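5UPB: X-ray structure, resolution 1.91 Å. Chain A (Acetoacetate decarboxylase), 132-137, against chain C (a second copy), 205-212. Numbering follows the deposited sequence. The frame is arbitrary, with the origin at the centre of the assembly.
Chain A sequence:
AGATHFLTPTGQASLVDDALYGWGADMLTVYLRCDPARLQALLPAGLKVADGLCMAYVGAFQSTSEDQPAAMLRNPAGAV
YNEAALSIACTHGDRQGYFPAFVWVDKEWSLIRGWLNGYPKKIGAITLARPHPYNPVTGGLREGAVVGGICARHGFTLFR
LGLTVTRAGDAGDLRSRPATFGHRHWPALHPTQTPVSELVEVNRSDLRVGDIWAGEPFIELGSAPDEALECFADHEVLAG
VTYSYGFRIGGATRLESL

Chain A, residues 132-137: HPYNPV
Chain C (205-212) SDLRVGDI

A turn of chain A packs against the 205-212 stretch of chain C, much of which is strand, and Y134(A) supplies most of chain A's share of the buried surface. H132(A) to N135(A) form a type I beta turn, with P133(A) at phi/psi -58/-28 and Y134(A) at -85/-2, closed by N135(A) N to H132(A) O at 2.9 Å. H132(A), chi1 t and chi2 -72°, folds its ring back so that ND1 accepts from Y134(A) N at 2.9 Å; N135(A), also t, points away from chain C and its OD1 accepts from V137(A) N at 2.8 Å. The touching segments run nearly antiparallel, 163° apart, with CA of Y134(A) 7.2 Å from CA of R208(C) and CA of P136(A) 7.1 Å from CA of D206(C).

The CA-to-CB bond of Y134(A) points sideways, but chi1 m (-75°) sends the ring along the strand, and chi2 59° sets the tilt of its plane; the residue is buried. Its OH donates a short hydrogen bond to D211(C) OD2, 2.6 Å; D211(C), at 49/56, points toward chain A with chi1 and chi2 both -64°, bringing the carboxylate to the ring edge. G210(C), extended at -170/-176, leaves room for the hydroxyl: Y134(A) OH lies 3.2 Å from G210(C) C, and an ideal CB there would sit 2.4 Å from that OH, a clash.

R208(C), at -135/134, reaches out almost fully extended (chi1-chi3 t, chi4 -162°) and lays its guanidinium over one face of the tyrosine, planes at 21°, CZ 4.4 Å from the Y134(A) ring centroid and 11° off the normal: a cation-pi stack, although the arginine is poorly ordered. P136(A) (-75/-16, C-gamma exo) and D206(C) (63/37, chi1 m) point their CA-to-CB bonds toward each other's stretch, P136(A) CG lying 4.1 Å from D206(C) O. Together the stretches bury 328 Å².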

ATOM      1  N   HIS A 132     -10.299 -17.852 -11.263  1.00 30.18           N
ATOM      2  CA  HIS A 132     -10.822 -17.186 -12.436  1.00 26.72           C
ATOM      3  C   HIS A 132     -11.369 -18.229 -13.417  1.00 26.34           C
ATOM      4  O   HIS A 132     -10.689 -19.218 -13.707  1.00 34.72           O
ATOM      5  CB  HIS A 132      -9.731 -16.351 -13.096  1.00 30.78           C
ATOM      6  CG  HIS A 132     -10.251 -15.428 -14.149  1.00 26.26           C
ATOM      7  ND1 HIS A 132     -10.692 -15.860 -15.374  1.00 32.29           N
ATOM      8  CD2 HIS A 132     -10.400 -14.077 -14.146  1.00 29.36           C
ATOM      9  CE1 HIS A 132     -11.099 -14.822 -16.084  1.00 35.50           C
ATOM     10  NE2 HIS A 132     -10.910 -13.726 -15.370  1.00 32.22           N
ATOM     11  N   PRO A 133     -12.580 -18.043 -13.956  1.00 31.63           N
ATOM     12  CA  PRO A 133     -13.154 -19.073 -14.846  1.00 36.08           C
ATOM     13  C   PRO A 133     -12.289 -19.396 -16.054  1.00 42.19           C
ATOM     14  O   PRO A 133     -12.406 -20.498 -16.623  1.00 37.92           O
ATOM     15  CB  PRO A 133     -14.489 -18.454 -15.290  1.00 37.72           C
ATOM     16  CG  PRO A 133     -14.827 -17.476 -14.275  1.00 46.77           C
ATOM     17  CD  PRO A 133     -13.517 -16.927 -13.734  1.00 36.59           C
ATOM     18  N   TYR A 134     -11.484 -18.446 -16.525  1.00 36.30           N
ATOM     19  CA  TYR A 134     -10.634 -18.730 -17.668  1.00 34.37           C
ATOM     20  C   TYR A 134      -9.309 -19.385 -17.325  1.00 31.86           C
ATOM     21  O   TYR A 134      -8.547 -19.695 -18.242  1.00 36.38           O
ATOM     22  CB  TYR A 134     -10.308 -17.461 -18.441  1.00 38.48           C
ATOM     23  CG  TYR A 134     -11.434 -16.915 -19.295  1.00 37.06           C
ATOM     24  CD1 TYR A 134     -12.665 -16.548 -18.733  1.00 34.31           C
ATOM     25  CD2 TYR A 134     -11.300 -16.857 -20.672  1.00 41.41           C
ATOM     26  CE1 TYR A 134     -13.682 -16.039 -19.527  1.00 32.78           C
ATOM     27  CE2 TYR A 134     -12.314 -16.376 -21.473  1.00 35.99           C
ATOM     28  CZ  TYR A 134     -13.506 -15.972 -20.900  1.00 41.41           C
ATOM     29  OH  TYR A 134     -14.528 -15.488 -21.702  1.00 40.22           O
ATOM     30  N   ASN A 135      -9.018 -19.608 -16.062  1.00 34.32           N
ATOM     31  CA  ASN A 135      -7.755 -20.245 -15.645  1.00 34.47           C
ATOM     32  C   ASN A 135      -7.750 -21.704 -16.060  1.00 39.53           C
ATOM     33  O   ASN A 135      -8.609 -22.461 -15.590  1.00 34.55           O
ATOM     34  CB  ASN A 135      -7.560 -20.149 -14.143  1.00 32.88           C
ATOM     35  CG  ASN A 135      -6.154 -20.561 -13.715  1.00 36.62           C
ATOM     36  OD1 ASN A 135      -5.618 -21.574 -14.163  1.00 35.59           O
ATOM     37  ND2 ASN A 135      -5.569 -19.792 -12.807  1.00 39.67           N
ATOM     38  N   PRO A 136      -6.846 -22.144 -16.944  1.00 41.27           N
ATOM     39  CA  PRO A 136      -6.930 -23.529 -17.419  1.00 39.93           C
ATOM     40  C   PRO A 136      -6.465 -24.545 -16.400  1.00 43.37           C
ATOM     41  O   PRO A 136      -6.788 -25.721 -16.558  1.00 41.88           O
ATOM     42  CB  PRO A 136      -6.012 -23.547 -18.654  1.00 45.37           C
ATOM     43  CG  PRO A 136      -5.732 -22.141 -18.979  1.00 51.40           C
ATOM     44  CD  PRO A 136      -5.796 -21.401 -17.667  1.00 38.03           C
ATOM     45  N   VAL A 137      -5.755 -24.146 -15.345  1.00 38.03           N
ATOM     46  CA  VAL A 137      -5.344 -25.108 -14.334  1.00 41.23           C
ATOM     47  C   VAL A 137      -6.489 -25.460 -13.402  1.00 43.54           C
ATOM     48  O   VAL A 137      -6.597 -26.596 -12.943  1.00 46.20           O
ATOM     49  CB  VAL A 137      -4.139 -24.555 -13.561  1.00 39.76           C
ATOM     50  CG1 VAL A 137      -3.852 -25.402 -12.352  1.00 39.23           C
ATOM     51  CG2 VAL A 137      -2.926 -24.503 -14.465  1.00 44.53           C
TER
ATOM     52  N   SER C 205       0.327 -21.958 -24.003  1.00 63.75           N
ATOM     53  CA  SER C 205      -0.578 -22.973 -24.482  1.00 65.06           C
ATOM     54  C   SER C 205      -1.964 -22.693 -23.908  1.00 47.69           C
ATOM     55  O   SER C 205      -2.142 -21.879 -22.981  1.00 45.18           O
ATOM     56  CB  SER C 205      -0.067 -24.353 -24.085  1.00 66.57           C
ATOM     57  OG  SER C 205      -0.178 -24.530 -22.695  1.00 66.17           O
ATOM     58  N   ASP C 206      -2.960 -23.303 -24.537  1.00 50.55           N
ATOM     59  CA  ASP C 206      -4.324 -23.310 -24.018  1.00 54.56           C
ATOM     60  C   ASP C 206      -4.929 -21.913 -23.946  1.00 48.77           C
ATOM     61  O   ASP C 206      -5.687 -21.589 -23.020  1.00 47.19           O
ATOM     62  CB  ASP C 206      -4.345 -23.993 -22.650  1.00 53.18           C
ATOM     63  CG  ASP C 206      -3.836 -25.427 -22.724  1.00 70.48           C
ATOM     64  OD1 ASP C 206      -3.940 -26.035 -23.815  1.00 93.37           O
ATOM     65  OD2 ASP C 206      -3.288 -25.920 -21.717  1.00 72.68           O
ATOM     66  N   LEU C 207      -4.616 -21.078 -24.935  1.00 46.00           N
ATOM     67  CA  LEU C 207      -5.091 -19.700 -24.907  1.00 46.97           C
ATOM     68  C   LEU C 207      -6.589 -19.700 -25.218  1.00 51.09           C
ATOM     69  O   LEU C 207      -7.011 -20.280 -26.212  1.00 52.68           O
ATOM     70  CB  LEU C 207      -4.325 -18.836 -25.907  1.00 51.30           C
ATOM     71  CG  LEU C 207      -4.860 -17.439 -26.245  1.00 44.86           C
ATOM     72  CD1 LEU C 207      -4.976 -16.552 -24.970  1.00 55.03           C
ATOM     73  CD2 LEU C 207      -3.968 -16.793 -27.271  1.00 64.18           C
ATOM     74  N   ARG C 208      -7.377 -19.003 -24.402  1.00 47.83           N
ATOM     75  CA  ARG C 208      -8.818 -18.810 -24.603  1.00 51.67           C
ATOM     76  C   ARG C 208      -9.090 -17.341 -24.356  1.00 50.36           C
ATOM     77  O   ARG C 208      -8.695 -16.817 -23.311  1.00 36.62           O
ATOM     78  CB  ARG C 208      -9.628 -19.666 -23.611  1.00 57.62           C
ATOM     79  CG  ARG C 208     -11.154 -19.510 -23.662  1.00113.36           C
ATOM     80  CD  ARG C 208     -11.826 -20.364 -22.568  1.00151.31           C
ATOM     81  NE  ARG C 208     -13.258 -20.079 -22.411  1.00167.12           N
ATOM     82  CZ  ARG C 208     -13.976 -20.422 -21.340  1.00151.14           C
ATOM     83  NH1 ARG C 208     -13.403 -21.067 -20.332  1.00125.20           N
ATOM     84  NH2 ARG C 208     -15.254 -20.091 -21.247  1.00156.93           N
ATOM     85  N   VAL C 209      -9.865 -16.712 -25.251  1.00 42.00           N
ATOM     86  CA  VAL C 209     -10.278 -15.315 -25.104  1.00 42.54           C
ATOM     87  C   VAL C 209     -11.782 -15.224 -25.244  1.00 45.05           C
ATOM     88  O   VAL C 209     -12.367 -15.916 -26.071  1.00 43.13           O
ATOM     89  CB  VAL C 209      -9.632 -14.418 -26.190  1.00 43.33           C
ATOM     90  CG1 VAL C 209      -8.163 -14.362 -26.036  1.00 49.54           C
ATOM     91  CG2 VAL C 209     -10.004 -14.884 -27.602  1.00 54.12           C
ATOM     92  N   GLY C 210     -12.413 -14.364 -24.459  1.00 43.19           N
ATOM     93  CA  GLY C 210     -13.857 -14.277 -24.597  1.00 45.79           C
ATOM     94  C   GLY C 210     -14.398 -13.093 -23.831  1.00 46.53           C
ATOM     95  O   GLY C 210     -13.655 -12.293 -23.257  1.00 36.60           O
ATOM     96  N   ASP C 211     -15.719 -12.991 -23.840  1.00 33.99           N
ATOM     97  CA  ASP C 211     -16.424 -11.885 -23.197  1.00 37.23           C
ATOM     98  C   ASP C 211     -15.800 -10.554 -23.617  1.00 35.99           C
ATOM     99  O   ASP C 211     -15.338  -9.751 -22.792  1.00 33.35           O
ATOM    100  CB  ASP C 211     -16.388 -12.038 -21.671  1.00 36.84           C
ATOM    101  CG  ASP C 211     -17.116 -13.258 -21.228  1.00 54.91           C
ATOM    102  OD1 ASP C 211     -18.354 -13.330 -21.438  1.00 54.02           O
ATOM    103  OD2 ASP C 211     -16.441 -14.149 -20.666  1.00 37.96           O
ATOM    104  N   ILE C 212     -15.757 -10.372 -24.938  1.00 35.01           N
ATOM    105  CA  ILE C 212     -15.075  -9.250 -25.579  1.00 38.89           C
ATOM    106  C   ILE C 212     -16.089  -8.138 -25.837  1.00 38.29           C
ATOM    107  O   ILE C 212     -17.173  -8.374 -26.407  1.00 37.71           O
ATOM    108  CB  ILE C 212     -14.418  -9.697 -26.895  1.00 40.04           C
ATOM    109  CG1 ILE C 212     -13.465 -10.862 -26.645  1.00 44.76           C
ATOM    110  CG2 ILE C 212     -13.646  -8.516 -27.565  1.00 37.31           C
ATOM    111  CD1 ILE C 212     -13.022 -11.540 -27.923  1.00 43.40           C
TER